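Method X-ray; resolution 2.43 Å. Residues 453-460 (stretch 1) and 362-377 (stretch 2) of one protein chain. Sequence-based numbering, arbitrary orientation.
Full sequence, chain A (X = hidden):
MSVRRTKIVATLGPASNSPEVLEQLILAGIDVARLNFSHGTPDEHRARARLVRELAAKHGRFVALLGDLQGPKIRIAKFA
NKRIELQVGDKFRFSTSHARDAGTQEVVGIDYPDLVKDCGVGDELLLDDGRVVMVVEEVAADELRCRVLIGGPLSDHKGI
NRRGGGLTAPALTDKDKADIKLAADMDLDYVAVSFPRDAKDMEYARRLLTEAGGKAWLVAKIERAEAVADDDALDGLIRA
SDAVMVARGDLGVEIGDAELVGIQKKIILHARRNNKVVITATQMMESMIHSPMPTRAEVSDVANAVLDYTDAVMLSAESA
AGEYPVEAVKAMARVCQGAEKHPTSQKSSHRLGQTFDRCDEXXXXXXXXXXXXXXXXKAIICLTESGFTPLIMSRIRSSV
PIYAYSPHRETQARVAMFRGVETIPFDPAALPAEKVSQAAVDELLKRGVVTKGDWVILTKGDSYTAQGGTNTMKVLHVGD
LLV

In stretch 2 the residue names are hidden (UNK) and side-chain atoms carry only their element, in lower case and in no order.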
ATOM      1  N   GLY A 453      20.660 -13.441  27.857  1.00 55.61           N
ATOM      2  CA  GLY A 453      20.320 -12.109  27.355  1.00 60.01           C
ATOM      3  C   GLY A 453      19.390 -12.112  26.147  1.00 59.56           C
ATOM      4  O   GLY A 453      18.627 -11.162  25.955  1.00 56.48           O
ATOM      5  N   ASP A 454      19.446 -13.173  25.349  1.00 54.46           N
ATOM      6  CA  ASP A 454      18.505 -13.350  24.267  1.00 51.44           C
ATOM      7  C   ASP A 454      17.107 -13.667  24.801  1.00 49.11           C
ATOM      8  O   ASP A 454      16.949 -14.127  25.925  1.00 37.74           O
ATOM      9  CB  ASP A 454      18.955 -14.488  23.331  1.00 54.80           C
ATOM     10  CG  ASP A 454      20.259 -14.190  22.601  1.00 57.81           C
ATOM     11  OD1 ASP A 454      20.593 -13.003  22.366  1.00 57.89           O
ATOM     12  OD2 ASP A 454      20.964 -15.170  22.251  1.00 62.61           O
ATOM     13  N   TRP A 455      16.107 -13.391  23.976  1.00 48.34           N
ATOM     14  CA  TRP A 455      14.721 -13.732  24.264  1.00 43.85           C
ATOM     15  C   TRP A 455      14.248 -14.848  23.358  1.00 38.91           C
ATOM     16  O   TRP A 455      14.831 -15.114  22.327  1.00 38.99           O
ATOM     17  CB  TRP A 455      13.826 -12.512  24.046  1.00 44.40           C
ATOM     18  CG  TRP A 455      14.039 -11.418  24.993  1.00 39.68           C
ATOM     19  CD1 TRP A 455      15.013 -10.460  24.942  1.00 41.60           C
ATOM     20  CD2 TRP A 455      13.244 -11.138  26.123  1.00 39.33           C
ATOM     21  NE1 TRP A 455      14.877  -9.587  26.003  1.00 44.61           N
ATOM     22  CE2 TRP A 455      13.797  -9.984  26.748  1.00 41.75           C
ATOM     23  CE3 TRP A 455      12.123 -11.749  26.694  1.00 41.73           C
ATOM     24  CZ2 TRP A 455      13.268  -9.441  27.905  1.00 37.35           C
ATOM     25  CZ3 TRP A 455      11.594 -11.210  27.858  1.00 41.64           C
ATOM     26  CH2 TRP A 455      12.162 -10.052  28.443  1.00 38.48           C
ATOM     27  N   VAL A 456      13.144 -15.464  23.730  1.00 36.17           N
ATOM     28  CA  VAL A 456      12.644 -16.638  23.037  1.00 35.48           C
ATOM     29  C   VAL A 456      11.130 -16.676  23.162  1.00 33.18           C
ATOM     30  O   VAL A 456      10.580 -16.171  24.122  1.00 39.83           O
ATOM     31  CB  VAL A 456      13.338 -17.907  23.638  1.00 37.52           C
ATOM     32  CG1 VAL A 456      12.421 -19.069  24.007  1.00 39.26           C
ATOM     33  CG2 VAL A 456      14.373 -18.358  22.663  1.00 39.59           C
ATOM     34  N   ILE A 457      10.488 -17.325  22.214  1.00 29.99           N
ATOM     35  CA  ILE A 457       9.043 -17.537  22.287  1.00 33.70           C
ATOM     36  C   ILE A 457       8.803 -19.011  22.540  1.00 35.35           C
ATOM     37  O   ILE A 457       9.417 -19.854  21.890  1.00 43.39           O
ATOM     38  CB  ILE A 457       8.316 -17.126  20.990  1.00 34.42           C
ATOM     39  CG1 ILE A 457       8.339 -15.609  20.854  1.00 37.59           C
ATOM     40  CG2 ILE A 457       6.885 -17.644  20.971  1.00 31.48           C
ATOM     41  CD1 ILE A 457       7.677 -15.089  19.601  1.00 39.42           C
ATOM     42  N   LEU A 458       7.918 -19.323  23.477  1.00 33.93           N
ATOM     43  CA  LEU A 458       7.511 -20.689  23.696  1.00 32.77           C
ATOM     44  C   LEU A 458       6.029 -20.781  23.468  1.00 30.48           C
ATOM     45  O   LEU A 458       5.276 -19.950  23.965  1.00 32.56           O
ATOM     46  CB  LEU A 458       7.873 -21.128  25.117  1.00 34.22           C
ATOM     47  CG  LEU A 458       7.751 -22.637  25.378  1.00 36.53           C
ATOM     48  CD1 LEU A 458       8.750 -23.056  26.425  1.00 41.22           C
ATOM     49  CD2 LEU A 458       6.357 -23.063  25.810  1.00 37.19           C
ATOM     50  N   THR A 459       5.605 -21.795  22.727  1.00 32.28           N
ATOM     51  CA  THR A 459       4.181 -22.062  22.542  1.00 34.66           C
ATOM     52  C   THR A 459       3.857 -23.457  22.999  1.00 35.84           C
ATOM     53  O   THR A 459       4.669 -24.374  22.852  1.00 38.65           O
ATOM     54  CB  THR A 459       3.729 -21.915  21.054  1.00 37.66           C
ATOM     55  OG1 THR A 459       4.320 -22.937  20.239  1.00 33.77           O
ATOM     56  CG2 THR A 459       4.119 -20.526  20.505  1.00 38.07           C
ATOM     57  N   LYS A 460       2.663 -23.619  23.543  1.00 39.01           N
ATOM     58  CA  LYS A 460       2.208 -24.907  24.033  1.00 42.06           C
ATOM     59  C   LYS A 460       0.716 -24.851  24.268  1.00 43.10           C
ATOM     60  O   LYS A 460       0.077 -23.816  24.044  1.00 46.42           O
ATOM     61  CB  LYS A 460       2.931 -25.266  25.323  1.00 46.68           C
ATOM     62  CG  LYS A 460       2.582 -24.380  26.489  1.00 53.29           C
ATOM     63  CD  LYS A 460       3.235 -24.846  27.791  1.00 60.23           C
ATOM     64  CE  LYS A 460       2.585 -24.020  28.910  1.00 67.17           C
ATOM     65  NZ  LYS A 460       3.272 -24.148  30.208  1.00 73.08           N
ATOM     66  N   UNK A 362      -4.177 -19.300  15.425  1.00 40.00           N
ATOM     67  CA  UNK A 362      -3.981 -17.946  15.950  1.00 37.83           C
ATOM     68  C   UNK A 362      -2.705 -17.759  16.748  1.00 35.13           C
ATOM     69  O   UNK A 362      -2.043 -16.726  16.608  1.00 35.85           O
ATOM     70  c   UNK A 362      -5.173 -17.506  16.795  1.00 38.42           C
ATOM     71  o   UNK A 362      -6.264 -17.219  15.938  1.00 40.50           O
ATOM     72  N   UNK A 363      -2.356 -18.744  17.557  1.00 34.95           N
ATOM     73  CA  UNK A 363      -1.138 -18.650  18.343  1.00 33.84           C
ATOM     74  C   UNK A 363       0.082 -18.732  17.442  1.00 31.35           C
ATOM     75  O   UNK A 363       1.081 -18.036  17.671  1.00 27.35           O
ATOM     76  c   UNK A 363      -2.214 -19.667  20.417  1.00 37.55           C
ATOM     77  c   UNK A 363      -2.063 -18.520  21.403  1.00 41.93           C
ATOM     78  c   UNK A 363       0.269 -19.705  20.167  1.00 35.80           C
ATOM     79  c   UNK A 363      -1.056 -19.769  19.418  1.00 37.77           C
ATOM     80  N   UNK A 364       0.019 -19.585  16.426  1.00 31.56           N
ATOM     81  CA  UNK A 364       1.126 -19.663  15.471  1.00 33.78           C
ATOM     82  C   UNK A 364       1.334 -18.314  14.787  1.00 31.86           C
ATOM     83  O   UNK A 364       2.443 -17.758  14.807  1.00 30.10           O
ATOM     84  c   UNK A 364       0.877 -20.741  14.439  1.00 36.50           C
ATOM     85  N   UNK A 365       0.251 -17.760  14.244  1.00 30.13           N
ATOM     86  CA  UNK A 365       0.354 -16.476  13.554  1.00 31.01           C
ATOM     87  C   UNK A 365       0.814 -15.373  14.489  1.00 32.99           C
ATOM     88  O   UNK A 365       1.657 -14.554  14.118  1.00 24.99           O
ATOM     89  c   UNK A 365      -1.303 -17.129  11.785  1.00 33.32           C
ATOM     90  c   UNK A 365      -2.643 -16.885  11.159  1.00 32.95           C
ATOM     91  c   UNK A 365      -0.953 -16.117  12.884  1.00 32.03           C
ATOM     92  c   UNK A 365      -0.220 -17.168  10.696  1.00 37.18           C
ATOM     93  N   UNK A 366       0.299 -15.385  15.721  1.00 35.01           N
ATOM     94  CA  UNK A 366       0.663 -14.363  16.685  1.00 33.34           C
ATOM     95  C   UNK A 366       2.138 -14.422  17.048  1.00 33.93           C
ATOM     96  O   UNK A 366       2.758 -13.390  17.315  1.00 37.41           O
ATOM     97  c   UNK A 366      -0.197 -14.493  17.926  1.00 37.30           C
ATOM     98  N   UNK A 367       2.704 -15.626  17.047  1.00 34.57           N
ATOM     99  CA  UNK A 367       4.119 -15.797  17.352  1.00 33.64           C
ATOM    100  C   UNK A 367       4.989 -15.276  16.231  1.00 32.09           C
ATOM    101  O   UNK A 367       6.011 -14.626  16.484  1.00 26.48           O
ATOM    102  c   UNK A 367       4.446 -17.270  17.607  1.00 37.79           C
ATOM    103  o   UNK A 367       3.621 -17.816  18.611  1.00 37.61           O
ATOM    104  N   UNK A 368       4.605 -15.564  14.989  1.00 29.76           N
ATOM    105  CA  UNK A 368       5.386 -15.040  13.858  1.00 32.07           C
ATOM    106  C   UNK A 368       5.339 -13.522  13.816  1.00 31.27           C
ATOM    107  O   UNK A 368       6.380 -12.875  13.629  1.00 29.72           O
ATOM    108  c   UNK A 368       7.758 -17.172  11.650  1.00 42.24           C
ATOM    109  s   UNK A 368       6.743 -17.715  13.014  1.00 40.80           S
ATOM    110  c   UNK A 368       5.112 -17.148  12.493  1.00 38.41           C
ATOM    111  c   UNK A 368       4.923 -15.639  12.550  1.00 33.28           C
ATOM    112  N   UNK A 369       4.153 -12.949  14.054  1.00 31.49           N
ATOM    113  CA  UNK A 369       4.039 -11.501  14.213  1.00 30.40           C
ATOM    114  C   UNK A 369       4.969 -10.985  15.301  1.00 31.67           C
ATOM    115  O   UNK A 369       5.733 -10.050  15.083  1.00 30.89           O
ATOM    116  c   UNK A 369       2.293  -9.307  16.262  1.00 38.15           C
ATOM    117  c   UNK A 369       1.921  -7.029  15.638  1.00 38.07           C
ATOM    118  c   UNK A 369       2.033  -7.990  16.613  1.00 40.74           C
ATOM    119  c   UNK A 369       2.079  -7.363  14.310  1.00 39.90           C
ATOM    120  c   UNK A 369       2.612 -11.114  14.529  1.00 34.53           C
ATOM    121  o   UNK A 369       1.668  -5.733  16.003  1.00 39.67           O
ATOM    122  c   UNK A 369       2.300  -8.676  13.948  1.00 38.14           C
ATOM    123  c   UNK A 369       2.409  -9.672  14.921  1.00 38.44           C
ATOM    124  N   UNK A 370       4.926 -11.604  16.468  1.00 29.36           N
ATOM    125  CA  UNK A 370       5.741 -11.130  17.570  1.00 29.55           C
ATOM    126  C   UNK A 370       7.228 -11.234  17.248  1.00 32.39           C
ATOM    127  O   UNK A 370       7.986 -10.288  17.463  1.00 35.98           O
ATOM    128  c   UNK A 370       5.415 -11.903  18.851  1.00 28.72           C
ATOM    129  c   UNK A 370       6.226 -11.394  20.008  1.00 30.21           C
ATOM    130  o   UNK A 370       4.030 -11.738  19.140  1.00 30.88           O
ATOM    131  N   UNK A 371       7.645 -12.381  16.723  1.00 35.42           N
ATOM    132  CA  UNK A 371       9.063 -12.616  16.424  1.00 34.80           C
ATOM    133  C   UNK A 371       9.590 -11.678  15.351  1.00 36.72           C
ATOM    134  O   UNK A 371      10.708 -11.171  15.457  1.00 42.23           O
ATOM    135  c   UNK A 371       9.299 -14.055  16.023  1.00 35.77           C
ATOM    136  N   UNK A 372       8.782 -11.425  14.331  1.00 35.71           N
ATOM    137  CA  UNK A 372       9.206 -10.514  13.273  1.00 37.78           C
ATOM    138  C   UNK A 372       9.329  -9.075  13.711  1.00 40.01           C
ATOM    139  O   UNK A 372       9.941  -8.306  13.004  1.00 43.18           O
ATOM    140  c   UNK A 372       8.660 -11.733  11.104  1.00 38.59           C
ATOM    141  n   UNK A 372       7.996 -11.784   9.990  1.00 38.02           N
ATOM    142  o   UNK A 372       9.538 -12.546  11.381  1.00 40.09           O
ATOM    143  c   UNK A 372       8.270 -10.602  12.050  1.00 38.76           C
ATOM    144  N   UNK A 373       8.753  -8.688  14.852  1.00 40.89           N
ATOM    145  CA  UNK A 373       8.823  -7.298  15.305  1.00 40.18           C
ATOM    146  C   UNK A 373       9.640  -7.044  16.555  1.00 41.83           C
ATOM    147  O   UNK A 373      10.076  -5.926  16.739  1.00 41.86           O
ATOM    148  c   UNK A 373       6.610  -5.658  13.227  1.00 39.09           C
ATOM    149  c   UNK A 373       7.428  -6.741  15.454  1.00 40.55           C
ATOM    150  c   UNK A 373       6.687  -6.647  14.154  1.00 40.58           C
ATOM    151  c   UNK A 373       5.401  -7.337  12.504  1.00 40.67           C
ATOM    152  n   UNK A 373       5.933  -7.687  13.662  1.00 39.09           N
ATOM    153  n   UNK A 373       5.829  -6.126  12.204  1.00 40.39           N
ATOM    154  N   UNK A 374       9.838  -8.042  17.410  1.00 48.45           N
ATOM    155  CA  UNK A 374      10.682  -7.893  18.598  1.00 56.70           C
ATOM    156  C   UNK A 374      12.006  -8.605  18.272  1.00 57.52           C
ATOM    157  O   UNK A 374      12.119  -9.804  18.442  1.00 60.86           O
ATOM    158  c   UNK A 374      11.164  -9.102  23.441  1.00 60.58           C
ATOM    159  c   UNK A 374      11.957  -7.998  23.692  1.00 62.11           C
ATOM    160  c   UNK A 374      10.549  -9.243  22.205  1.00 66.03           C
ATOM    161  c   UNK A 374      11.506  -7.169  21.470  1.00 78.18           C
ATOM    162  c   UNK A 374       9.955  -8.457  19.844  1.00 61.71           C
ATOM    163  c   UNK A 374      10.700  -8.282  21.185  1.00 70.69           C
ATOM    164  c   UNK A 374      12.129  -7.032  22.717  1.00 69.67           C
ATOM    165  N   UNK A 375      13.010  -7.859  17.798  1.00 58.95           N
ATOM    166  CA  UNK A 375      14.216  -8.510  17.265  1.00 60.61           C
ATOM    167  C   UNK A 375      15.091  -9.197  18.322  1.00 62.26           C
ATOM    168  O   UNK A 375      15.942 -10.016  17.978  1.00 77.28           O
ATOM    169  c   UNK A 375      13.217  -6.407  17.974  1.00 60.36           C
ATOM    170  c   UNK A 375      14.968  -7.350  16.641  1.00 59.40           C
ATOM    171  c   UNK A 375      14.659  -6.215  17.562  1.00 60.63           C
ATOM    172  N   UNK A 376      14.867  -8.888  19.601  1.00 61.34           N
ATOM    173  CA  UNK A 376      15.477  -9.634  20.685  1.00 60.05           C
ATOM    174  C   UNK A 376      15.142 -11.118  20.688  1.00 64.88           C
ATOM    175  O   UNK A 376      15.873 -11.911  21.295  1.00 74.07           O
ATOM    176  N   UNK A 377      14.036 -11.498  20.035  1.00 58.42           N
ATOM    177  CA  UNK A 377      13.655 -12.891  19.916  1.00 50.74           C
ATOM    178  C   UNK A 377      14.554 -13.593  18.905  1.00 48.17           C
ATOM    179  O   UNK A 377      14.611 -13.190  17.766  1.00 50.90           O
ATOM    180  c   UNK A 377      11.866 -14.481  19.123  1.00 47.09           C
ATOM    181  c   UNK A 377      11.331 -12.639  20.732  1.00 54.56           C
ATOM    182  c   UNK A 377       9.903 -12.288  20.371  1.00 62.70           C
ATOM    183  c   UNK A 377      12.183 -13.043  19.536  1.00 48.65           C
TER

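Position 362 carries one carbon and then one oxygen, out of reach of stretch 1: S362. Position 363 has four carbons, forked at the first with one arm two carbons long, the pattern of isoleucine; I363 points toward the strand, its CG2 4.0 Å from T459 CG2. A single carbon facing away at 364 gives A364. At 365 four carbons fork at the second, hence L365, and the lone carbon of 366 is A366; neither reaches the strand.

Position 367 has one carbon and one oxygen, and the oxygen lies 3.3 Å from CG2 of T459. This is S367. Its OG donates to O of I363 at 2.7 Å, so the hydroxyl is satisfied within the helix and meets T459 through a methyl group.

At 368 an unbranched chain of two carbons, a sulfur and a carbon, directed away from the strand, identifies M368. Position 369 has a six-carbon ring bearing an oxygen, Y369, also without contact. At 370 the first carbon carries one oxygen and one carbon: T370, whose CB is 4.0 Å from I457 CD1 and whose OG1 donates to A366 O at 2.8 Å. The single carbon of 371 lies 4.1 Å from I457 CD1, giving A371.

At 372 the second of two carbons bears oxygen and nitrogen, fitting N372 (aspartate would carry two oxygens). The five-membered ring of three carbons and two nitrogens at 373 is H373; its ND1 donates to Y369 O at 2.8 Å. Position 374 has a six-carbon ring without oxygen, F374, whose edge is directed at the face of the W455 five-membered ring, with centroids 5.0 Å apart and planes at 55°.

Three carbons closing onto the backbone nitrogen make 375 P375. Position 376 has no side-chain atoms and is G376; an ideal CB would sit a tight 3.3 Å from W455 CD1. Position 377 has four carbons, forked at the first with one arm two carbons long, and the end of that arm lies 3.7 Å from I457 CD1: I377, the atom being its CD1.

The contact combines antiparallel packing, with helix and strand axes at 178° and 9.8 Å apart at closest approach, and a short backbone link. I457 and T459 point toward the helix, while the intervening L458 points away, as strand alternation requires. A type I turn from F374 to I377, with I377 N donating to F374 O at 3.0 Å, brings the chain alongside W455. There W455 N donates to G376 O at 3.1 Å and 156°, and I377 CA approaches W455 O at 3.5 Å in a CA-H...O contact, forming a parallel bridge.

Stretch 2 (362-377) SIALASMYTANHFPGI
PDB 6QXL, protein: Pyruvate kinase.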